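Local structure of putative phthiocerol dimycocerosate transporter LppX (Mycobacterium tuberculosis, 2BYO) at residues R46-V51 with S190-L195; Q88-S93 with S105-S110; D140-T145 with W172-G177. The protein might carry phthiocerol dimycocerosates from the cell membrane to the outer membrane, holding the lipid in a large hydrophobic cavity inside a U-shaped beta half-barrel. All coordinates share one frame; numbering follows the deposited sequence.

Contact 1: residues R46-V51 with S190-L195; sequences RTTGKV and SGSIQL. With LNL (alpha-linolenic acid), chain K.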
loop_
_atom_site.group_PDB
_atom_site.type_symbol
_atom_site.label_atom_id
_atom_site.label_comp_id
_atom_site.label_asym_id
_atom_site.label_seq_id
_atom_site.Cartn_x
_atom_site.Cartn_y
_atom_site.Cartn_z
ATOM N N ARG A 46 0.457 1.811 -8.241
ATOM C CA ARG A 46 0.015 2.551 -9.409
ATOM C C ARG A 46 -0.952 3.622 -8.929
ATOM O O ARG A 46 -1.589 3.467 -7.879
ATOM C CB ARG A 46 -0.699 1.622 -10.410
ATOM C CG ARG A 46 0.169 0.467 -10.945
ATOM C CD ARG A 46 1.273 0.944 -11.893
ATOM N NE ARG A 46 2.086 -0.184 -12.365
ATOM C CZ ARG A 46 3.155 -0.699 -11.745
ATOM N NH1 ARG A 46 3.610 -0.195 -10.602
ATOM N NH2 ARG A 46 3.786 -1.734 -12.281
ATOM N N THR A 47 -1.056 4.703 -9.697
ATOM C CA THR A 47 -1.994 5.768 -9.399
ATOM C C THR A 47 -2.705 6.197 -10.675
ATOM O O THR A 47 -2.192 5.991 -11.774
ATOM C CB THR A 47 -1.293 7.021 -8.780
ATOM O OG1 THR A 47 -0.300 7.528 -9.675
ATOM C CG2 THR A 47 -0.636 6.689 -7.456
ATOM N N THR A 48 -3.890 6.785 -10.505
ATOM C CA THR A 48 -4.583 7.506 -11.562
ATOM C C THR A 48 -4.854 8.928 -11.068
ATOM O O THR A 48 -4.878 9.186 -9.857
ATOM C CB THR A 48 -5.943 6.874 -11.931
ATOM O OG1 THR A 48 -6.852 7.033 -10.842
ATOM C CG2 THR A 48 -5.806 5.385 -12.243
ATOM N N GLY A 49 -5.075 9.838 -12.016
ATOM C CA GLY A 49 -5.378 11.219 -11.696
ATOM C C GLY A 49 -4.172 11.892 -11.088
ATOM O O GLY A 49 -3.052 11.686 -11.539
ATOM N N LYS A 50 -4.402 12.688 -10.051
ATOM C CA LYS A 50 -3.335 13.441 -9.418
ATOM C C LYS A 50 -3.226 13.068 -7.949
ATOM O O LYS A 50 -4.160 13.271 -7.166
ATOM C CB LYS A 50 -3.569 14.936 -9.610
ATOM C CG LYS A 50 -3.333 15.351 -11.049
ATOM C CD LYS A 50 -3.505 16.836 -11.269
ATOM C CE LYS A 50 -2.942 17.247 -12.632
ATOM N NZ LYS A 50 -1.485 16.887 -12.767
ATOM N N VAL A 51 -2.086 12.470 -7.609
ATOM C CA VAL A 51 -1.767 12.067 -6.256
ATOM C C VAL A 51 -0.463 12.757 -5.865
ATOM O O VAL A 51 0.587 12.485 -6.449
ATOM C CB VAL A 51 -1.606 10.537 -6.172
ATOM C CG1 VAL A 51 -1.054 10.118 -4.809
ATOM C CG2 VAL A 51 -2.945 9.850 -6.464
ATOM N N SER A 190 -9.027 13.624 -5.820
ATOM C CA SER A 190 -8.275 14.012 -7.007
ATOM C C SER A 190 -7.718 12.836 -7.812
ATOM O O SER A 190 -7.357 12.991 -8.980
ATOM C CB SER A 190 -7.098 14.892 -6.575
ATOM O OG SER A 190 -6.282 14.181 -5.643
ATOM N N GLY A 191 -7.605 11.675 -7.182
ATOM C CA GLY A 191 -6.993 10.521 -7.835
ATOM C C GLY A 191 -7.179 9.257 -7.037
ATOM O O GLY A 191 -8.000 9.201 -6.129
ATOM N N SER A 192 -6.421 8.229 -7.392
ATOM C CA SER A 192 -6.517 6.953 -6.701
ATOM C C SER A 192 -5.142 6.343 -6.542
ATOM O O SER A 192 -4.218 6.665 -7.294
ATOM C CB SER A 192 -7.429 5.992 -7.467
ATOM O OG SER A 192 -6.870 5.710 -8.737
ATOM N N ILE A 193 -5.018 5.490 -5.533
ATOM C CA ILE A 193 -3.785 4.754 -5.264
ATOM C C ILE A 193 -4.145 3.282 -5.205
ATOM O O ILE A 193 -5.128 2.895 -4.565
ATOM C CB ILE A 193 -3.125 5.167 -3.935
ATOM C CG1 ILE A 193 -2.888 6.674 -3.894
ATOM C CG2 ILE A 193 -1.795 4.419 -3.740
ATOM C CD1 ILE A 193 -2.426 7.208 -2.537
ATOM N N GLN A 194 -3.349 2.469 -5.889
ATOM C CA GLN A 194 -3.560 1.040 -5.927
ATOM C C GLN A 194 -2.260 0.354 -5.547
ATOM O O GLN A 194 -1.190 0.702 -6.059
ATOM C CB GLN A 194 -3.931 0.619 -7.330
ATOM C CG GLN A 194 -4.117 -0.885 -7.494
ATOM C CD GLN A 194 -4.233 -1.247 -8.946
ATOM O OE1 GLN A 194 -3.221 -1.435 -9.627
ATOM N NE2 GLN A 194 -5.461 -1.284 -9.449
ATOM N N LEU A 195 -2.362 -0.619 -4.657
ATOM C CA LEU A 195 -1.203 -1.350 -4.193
ATOM C C LEU A 195 -1.441 -2.828 -4.410
ATOM O O LEU A 195 -2.398 -3.394 -3.889
ATOM C CB LEU A 195 -0.963 -1.041 -2.721
ATOM C CG LEU A 195 0.377 -1.541 -2.215
ATOM C CD1 LEU A 195 0.938 -0.563 -1.200
ATOM C CD2 LEU A 195 0.270 -2.963 -1.636
HETATM O O1 LNL K . 7.239 3.530 3.512
HETATM C C1 LNL K . 7.836 2.984 2.553
HETATM O O2 LNL K . 7.913 3.526 1.426
HETATM C C2 LNL K . 8.506 1.638 2.769
HETATM C C3 LNL K . 7.630 0.481 2.305
HETATM C C4 LNL K . 7.692 0.265 0.788
HETATM C C5 LNL K . 6.413 0.624 0.016
HETATM C C6 LNL K . 5.108 0.106 0.648
HETATM C C7 LNL K . 3.910 0.950 0.207
HETATM C C8 LNL K . 3.640 2.148 1.125
HETATM C C9 LNL K . 2.148 2.479 1.223
HETATM C C10 LNL K . 1.754 3.770 0.507
HETATM C C11 LNL K . 1.185 3.443 -0.859
HETATM C C12 LNL K . -0.054 2.969 -1.055
HETATM C C13 LNL K . -1.050 2.714 0.061
HETATM C C14 LNL K . -2.117 1.705 -0.366
HETATM C C15 LNL K . -3.364 2.340 -0.983
HETATM C C16 LNL K . -4.634 1.582 -0.594
HETATM C C17 LNL K . -5.062 1.869 0.847
HETATM C C18 LNL K . -6.397 1.242 1.207
#
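Val51 and Ile193 cross at about a right angle on the close-packed side of the contact, Val51 CG1 lying 3.9 Å from Ile193 CD1. Ile193 holds CG2 anti to its backbone N (CG1 at chi1 -55°), and this second branch meets C12 of an alpha-linolenic acid at 3.5 Å, so one isoleucine serves both valine and lipid. Leu195 CD1 touches the same fatty chain. Thr47 adds CG2 beside Ile193 CG1, while its hydroxyl binds Thr58 O; a threonine can thus offer a methyl to the apolar face and still satisfy its oxygen.

The ladder behind these groups is antiparallel and joins the chain's first strand, 40-49, to its last, 191-198, side by side in the middle of the sheet that forms the U-shaped half-barrel. Gln194 N donates to Arg46 O at 2.8 Å, nearly along the C=O axis. At the ladder's end, Gly191, lacking a side chain, lets Thr48 O approach its CA to 3.2 Å, and Gly49 adopts a positive phi of 68°. Ser190 OG then closes on Lys50 O at 2.8 Å.

The face bearing Arg46, Thr48, Ser192 and Gln194 is polar and more open. Thr48 OG1 and Ser192 OG share a hydrogen bond whose very short length is doubtful. Gln194 OE1 comes no nearer to Arg46 than 4.0 Å, from CB, and the arginine leads away to a salt bridge with Asp61, a zinc ligand.

Contact 2: residues Q88-S93 with S105-S110; sequences QGDNIS and SISELS. With MLT (D-malate), chain M; LNL (alpha-linolenic acid), chain J.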
loop_
_atom_site.group_PDB
_atom_site.type_symbol
_atom_site.label_atom_id
_atom_site.label_comp_id
_atom_site.label_asym_id
_atom_site.label_seq_id
_atom_site.Cartn_x
_atom_site.Cartn_y
_atom_site.Cartn_z
ATOM N N GLN A 88 16.415 2.588 3.190
ATOM C CA GLN A 88 17.525 2.083 3.981
ATOM C C GLN A 88 17.534 2.815 5.310
ATOM O O GLN A 88 17.570 4.045 5.342
ATOM C CB GLN A 88 18.851 2.322 3.256
ATOM C CG GLN A 88 19.042 1.452 2.025
ATOM C CD GLN A 88 20.448 1.539 1.447
ATOM O OE1 GLN A 88 21.241 2.429 1.797
ATOM N NE2 GLN A 88 20.759 0.615 0.539
ATOM N N GLY A 89 17.506 2.065 6.407
ATOM C CA GLY A 89 17.415 2.671 7.729
ATOM C C GLY A 89 16.175 3.548 7.786
ATOM O O GLY A 89 15.075 3.096 7.475
ATOM N N ASP A 90 16.359 4.814 8.144
ATOM C CA ASP A 90 15.246 5.754 8.248
ATOM C C ASP A 90 14.930 6.442 6.912
ATOM O O ASP A 90 13.884 7.064 6.766
ATOM C CB ASP A 90 15.576 6.803 9.316
ATOM C CG ASP A 90 14.409 7.725 9.617
ATOM O OD1 ASP A 90 13.323 7.226 9.976
ATOM O OD2 ASP A 90 14.590 8.953 9.501
ATOM N N ASN A 91 15.816 6.316 5.930
ATOM C CA ASN A 91 15.731 7.136 4.726
ATOM C C ASN A 91 14.959 6.513 3.576
ATOM O O ASN A 91 15.147 5.348 3.251
ATOM C CB ASN A 91 17.131 7.496 4.258
ATOM C CG ASN A 91 17.893 8.281 5.294
ATOM O OD1 ASN A 91 17.339 9.173 5.941
ATOM N ND2 ASN A 91 19.163 7.941 5.480
ATOM N N ILE A 92 14.089 7.320 2.978
ATOM C CA ILE A 92 13.424 7.016 1.714
ATOM C C ILE A 92 14.140 7.851 0.664
ATOM O O ILE A 92 14.176 9.075 0.782
ATOM C CB ILE A 92 11.932 7.414 1.766
ATOM C CG1 ILE A 92 11.199 6.592 2.839
ATOM C CG2 ILE A 92 11.267 7.239 0.407
ATOM C CD1 ILE A 92 9.830 7.156 3.217
ATOM N N SER A 93 14.710 7.194 -0.345
ATOM C CA SER A 93 15.596 7.843 -1.321
ATOM C C SER A 93 15.302 7.437 -2.773
ATOM O O SER A 93 14.778 6.351 -3.032
ATOM C CB SER A 93 17.047 7.485 -1.012
ATOM O OG SER A 93 17.430 7.912 0.287
ATOM N N SER A 105 11.789 10.685 5.521
ATOM C CA SER A 105 12.265 9.912 6.643
ATOM C C SER A 105 11.092 9.127 7.203
ATOM O O SER A 105 9.999 9.667 7.360
ATOM C CB SER A 105 12.831 10.847 7.713
ATOM O OG SER A 105 12.638 10.316 9.010
ATOM N N ILE A 106 11.334 7.858 7.505
ATOM C CA ILE A 106 10.302 6.973 8.034
ATOM C C ILE A 106 9.761 7.510 9.354
ATOM O O ILE A 106 8.548 7.649 9.527
ATOM C CB ILE A 106 10.848 5.541 8.226
ATOM C CG1 ILE A 106 11.103 4.889 6.863
ATOM C CG2 ILE A 106 9.872 4.688 9.027
ATOM C CD1 ILE A 106 11.909 3.613 6.945
ATOM N N SER A 107 10.672 7.809 10.277
ATOM C CA SER A 107 10.302 8.317 11.598
ATOM C C SER A 107 9.497 9.616 11.504
ATOM O O SER A 107 8.517 9.800 12.223
ATOM C CB SER A 107 11.555 8.538 12.459
ATOM O OG SER A 107 12.458 9.444 11.844
ATOM N N GLU A 108 9.904 10.497 10.594
ATOM C CA GLU A 108 9.285 11.811 10.471
ATOM C C GLU A 108 7.908 11.755 9.817
ATOM O O GLU A 108 7.014 12.504 10.201
ATOM C CB GLU A 108 10.234 12.767 9.751
ATOM C CG GLU A 108 11.495 13.014 10.588
ATOM C CD GLU A 108 12.358 14.141 10.079
ATOM O OE1 GLU A 108 12.589 14.206 8.856
ATOM O OE2 GLU A 108 12.820 14.949 10.912
ATOM N N LEU A 109 7.735 10.852 8.853
ATOM C CA LEU A 109 6.407 10.557 8.311
ATOM C C LEU A 109 5.524 9.860 9.354
ATOM O O LEU A 109 4.329 10.125 9.432
ATOM C CB LEU A 109 6.510 9.695 7.048
ATOM C CG LEU A 109 7.104 10.365 5.805
ATOM C CD1 LEU A 109 7.395 9.315 4.746
ATOM C CD2 LEU A 109 6.177 11.447 5.254
ATOM N N SER A 110 6.116 8.984 10.162
ATOM C CA SER A 110 5.365 8.246 11.187
ATOM C C SER A 110 4.771 9.157 12.269
ATOM O O SER A 110 3.718 8.848 12.828
ATOM C CB SER A 110 6.255 7.179 11.835
ATOM O OG SER A 110 5.492 6.252 12.585
HETATM C C1 MLT M . 12.727 14.957 5.521
HETATM O O1 MLT M . 12.387 14.056 6.312
HETATM O O2 MLT M . 13.909 14.978 5.104
HETATM C C2 MLT M . 11.727 15.985 5.062
HETATM O O3 MLT M . 10.842 16.372 6.098
HETATM C C3 MLT M . 10.974 15.455 3.842
HETATM C C4 MLT M . 9.741 14.645 4.183
HETATM O O4 MLT M . 9.769 13.710 5.030
HETATM O O5 MLT M . 8.664 14.902 3.587
HETATM O O1 LNL J . 8.983 -0.201 10.621
HETATM C C1 LNL J . 8.760 1.033 10.611
HETATM O O2 LNL J . 9.537 1.851 11.160
HETATM C C2 LNL J . 7.508 1.533 9.907
HETATM C C3 LNL J . 7.084 2.920 10.407
HETATM C C4 LNL J . 5.749 3.390 9.817
HETATM C C5 LNL J . 5.814 3.626 8.303
HETATM C C6 LNL J . 5.388 5.035 7.876
HETATM C C7 LNL J . 3.962 5.088 7.329
HETATM C C8 LNL J . 3.857 6.115 6.204
HETATM C C9 LNL J . 2.399 6.371 5.796
HETATM C C10 LNL J . 2.143 6.504 4.288
HETATM C C11 LNL J . 3.405 6.674 3.464
HETATM C C12 LNL J . 3.666 7.810 2.807
HETATM C C13 LNL J . 4.924 7.997 1.972
HETATM C C14 LNL J . 5.374 6.717 1.258
HETATM C C15 LNL J . 5.700 6.948 -0.219
HETATM C C16 LNL J . 6.402 5.723 -0.808
HETATM C C17 LNL J . 5.822 5.270 -2.152
HETATM C C18 LNL J . 6.124 3.808 -2.439
#
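Asp90 meets the start of helix 106-112 with both its carboxylate and its backbone carbonyl. The helix begins directly at the end of edge strand 99-105, where Ser105 faces Asn91 in an antiparallel non-hydrogen-bonded pair. Hydrogen bonds to Asp90 make up most of the polar part. Its CG is anti to the backbone N (chi1 -173°); of the oxygens it carries, OD1 accepts Ser107 N at 2.7 Å through its syn lone pair, while OD2 receives the hydroxyl of Ser105, in a bond whose very short length is doubtful. The carbonyl Asp90 O takes Ile106 N at 2.8 Å. Ser105 is the N-cap residue, and its OG accepts Glu108 N at 3.2 Å; a serine suits this place because its short side chain can accept from the helix while its hydroxyl also lies against Asp90.

In the apolar group, Ile92 and Leu109 cross at about a right angle, with 3.6 Å between Ile92 CD1 and Leu109 CD1. The leucine methyl also borders C13 of an alpha-linolenic acid, and Ile106 CG2 touches C3 of the same lipid.

Separately, the methyl Ile106 CD1 rests on a backbone oxygen, Gly89 O, at 3.3 Å. Gly89 belongs to the type II' turn from Gln88 to Asn91, where its positive phi suits glycine.

The first three N-H groups of the helix thus all have acceptors, two from Asp90 and one from Ser105. These donors would tend to favour a charged Asp90. Glu108 might oppose this if charged, but its OE1 lies 2.6 Å from malate O1, which suggests that one of those two acids holds a proton.

Contact 3: residues D140-T145 with W172-G177; sequences DGISTT and WIAQDG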
loop_
_atom_site.group_PDB
_atom_site.type_symbol
_atom_site.label_atom_id
_atom_site.label_comp_id
_atom_site.label_asym_id
_atom_site.label_seq_id
_atom_site.Cartn_x
_atom_site.Cartn_y
_atom_site.Cartn_z
ATOM N N ASP A 140 -3.963 -11.462 -11.439
ATOM C CA ASP A 140 -2.695 -12.183 -11.627
ATOM C C ASP A 140 -2.878 -13.688 -11.442
ATOM O O ASP A 140 -2.062 -14.355 -10.806
ATOM C CB ASP A 140 -1.630 -11.676 -10.638
ATOM C CG ASP A 140 -1.237 -10.237 -10.879
ATOM O OD1 ASP A 140 -1.219 -9.813 -12.056
ATOM O OD2 ASP A 140 -0.924 -9.540 -9.887
ATOM N N GLY A 141 -3.964 -14.225 -11.977
ATOM C CA GLY A 141 -4.223 -15.659 -11.863
ATOM C C GLY A 141 -4.711 -16.140 -10.502
ATOM O O GLY A 141 -4.926 -17.336 -10.326
ATOM N N ILE A 142 -4.912 -15.217 -9.553
ATOM C CA ILE A 142 -5.398 -15.555 -8.208
ATOM C C ILE A 142 -6.860 -15.127 -8.054
ATOM O O ILE A 142 -7.213 -13.979 -8.364
ATOM C CB ILE A 142 -4.544 -14.861 -7.112
ATOM C CG1 ILE A 142 -3.066 -15.241 -7.258
ATOM C CG2 ILE A 142 -5.018 -15.236 -5.692
ATOM C CD1 ILE A 142 -2.134 -14.229 -6.579
ATOM N N SER A 143 -7.700 -16.063 -7.594
ATOM C CA SER A 143 -9.084 -15.774 -7.231
ATOM C C SER A 143 -9.127 -15.040 -5.893
ATOM O O SER A 143 -8.592 -15.524 -4.883
ATOM C CB SER A 143 -9.906 -17.057 -7.125
ATOM O OG SER A 143 -9.942 -17.744 -8.366
ATOM N N THR A 144 -9.768 -13.876 -5.891
ATOM C CA THR A 144 -9.802 -13.023 -4.715
ATOM C C THR A 144 -11.218 -12.591 -4.391
ATOM O O THR A 144 -12.051 -12.487 -5.271
ATOM C CB THR A 144 -8.951 -11.738 -4.883
ATOM O OG1 THR A 144 -9.539 -10.882 -5.861
ATOM C CG2 THR A 144 -7.521 -12.043 -5.272
ATOM N N THR A 145 -11.468 -12.354 -3.109
ATOM C CA THR A 145 -12.716 -11.784 -2.637
ATOM C C THR A 145 -12.550 -10.276 -2.668
ATOM O O THR A 145 -11.612 -9.738 -2.061
ATOM C CB THR A 145 -12.986 -12.232 -1.192
ATOM O OG1 THR A 145 -13.019 -13.667 -1.124
ATOM C CG2 THR A 145 -14.279 -11.665 -0.685
ATOM N N TRP A 172 -8.752 -6.790 -2.137
ATOM C CA TRP A 172 -8.916 -8.067 -2.811
ATOM C C TRP A 172 -8.096 -9.105 -2.069
ATOM O O TRP A 172 -6.861 -8.996 -1.993
ATOM C CB TRP A 172 -8.427 -7.962 -4.246
ATOM C CG TRP A 172 -9.309 -7.170 -5.177
ATOM C CD1 TRP A 172 -10.264 -7.672 -6.010
ATOM C CD2 TRP A 172 -9.286 -5.750 -5.405
ATOM N NE1 TRP A 172 -10.849 -6.660 -6.729
ATOM C CE2 TRP A 172 -10.273 -5.469 -6.378
ATOM C CE3 TRP A 172 -8.542 -4.686 -4.873
ATOM C CZ2 TRP A 172 -10.523 -4.171 -6.843
ATOM C CZ3 TRP A 172 -8.794 -3.399 -5.333
ATOM C CH2 TRP A 172 -9.782 -3.153 -6.302
ATOM N N ILE A 173 -8.783 -10.107 -1.526
ATOM C CA ILE A 173 -8.192 -11.049 -0.591
ATOM C C ILE A 173 -8.211 -12.433 -1.196
ATOM O O ILE A 173 -9.272 -12.942 -1.547
ATOM C CB ILE A 173 -8.954 -11.063 0.763
ATOM C CG1 ILE A 173 -8.890 -9.675 1.415
ATOM C CG2 ILE A 173 -8.367 -12.114 1.714
ATOM C CD1 ILE A 173 -9.916 -9.473 2.493
ATOM N N ALA A 174 -7.029 -13.044 -1.295
ATOM C CA ALA A 174 -6.879 -14.352 -1.930
ATOM C C ALA A 174 -7.823 -15.366 -1.299
ATOM O O ALA A 174 -8.052 -15.343 -0.077
ATOM C CB ALA A 174 -5.442 -14.835 -1.813
ATOM N N GLN A 175 -8.366 -16.249 -2.134
ATOM C CA GLN A 175 -9.237 -17.335 -1.670
ATOM C C GLN A 175 -8.509 -18.676 -1.608
ATOM O O GLN A 175 -9.136 -19.708 -1.461
ATOM C CB GLN A 175 -10.452 -17.453 -2.585
ATOM C CG GLN A 175 -11.318 -16.201 -2.607
ATOM C CD GLN A 175 -12.335 -16.216 -3.727
ATOM O OE1 GLN A 175 -12.263 -17.046 -4.638
ATOM N NE2 GLN A 175 -13.290 -15.285 -3.674
ATOM N N ASP A 176 -7.183 -18.657 -1.701
ATOM C CA ASP A 176 -6.401 -19.893 -1.832
ATOM C C ASP A 176 -5.917 -20.498 -0.510
ATOM O O ASP A 176 -5.135 -21.456 -0.514
ATOM C CB ASP A 176 -5.222 -19.677 -2.807
ATOM C CG ASP A 176 -4.332 -18.491 -2.435
ATOM O OD1 ASP A 176 -4.375 -17.987 -1.292
ATOM O OD2 ASP A 176 -3.577 -18.050 -3.321
ATOM N N GLY A 177 -6.392 -19.962 0.613
ATOM C CA GLY A 177 -5.932 -20.391 1.943
ATOM C C GLY A 177 -4.925 -19.429 2.578
ATOM O O GLY A 177 -4.747 -19.421 3.792
HETATM O O HOH W 1 -11.068 -14.433 0.684
#
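Trp172 is met by Thr144 at the edge of its indole, near the ring plane: Thr144 OG1 lies 3.3 Å from Trp172 CD1. Segment 140-145 lays nothing over either ring face; Arg183 and Ser185 of adjacent strand 181-187 and Ile139 of strand 129-139 also touch this side chain. The indole N-H goes to Glu137 OE1, and the Thr144 hydroxyl binds Glu137 O, so both polar ends turn to strand 129-139. The Gln175 side chain, which ends in the second flat group, crosses that of Thr145 at about a right angle. Its NE2 donates to Thr145 OG1 at 3.0 Å, with the acceptor only 3° out of the amide plane. At the amide's other end, OE1 lies 3.4 Å from Ser143 CB. Thr145 OG1 sits anti to its carbonyl carbon (chi1 -58°), where it also meets a water at 2.8 Å.

In the backbone that carries these groups, strands 142-151 and 167-174 pair antiparallel with a strong twist, their local directions 125° apart. Thr145 and Ile173 form a hydrogen-bonded pair, Thr145 N reaching Ile173 O at 2.8 Å, and Gln175 N continues the ladder to Ser143 O. Thr144 and Ala174 face each other in a non-hydrogen-bonded pair; the small alanine suits this close approach, and its CB lies 3.9 Å from Ile142 CG2.

Gln175 NE2 also bonds to Thr136 OG1, consistent with the nitrogen lying on this side and OE1 against Ser143 CB. The amide thereby ties the turn after strand 167-174 to strands 142-151 and 129-139 at the sheet margin.

All three contacts reach one antiparallel sheet, the wall of the U-shaped half-barrel. Contact 1 lies near its middle, where strands 40-49 and 191-198 close the chain's first strand against its last. The other two both fall within the long excursion between those strands: contact 2 comes first, where the turn before strand 91-96 meets the start of helix 106-112, and contact 3 follows, on strands 142-151 and 167-174. Their centres are about 32 Å apart, and each is some 22 to 23 Å from the centre of contact 1. Contacts 1 and 2 border bound fatty acids, consistent with their lining the hydrophobic cavity, while contact 3 lies near the 129-139 margin, away from the 99-105 margin where contact 2 sits.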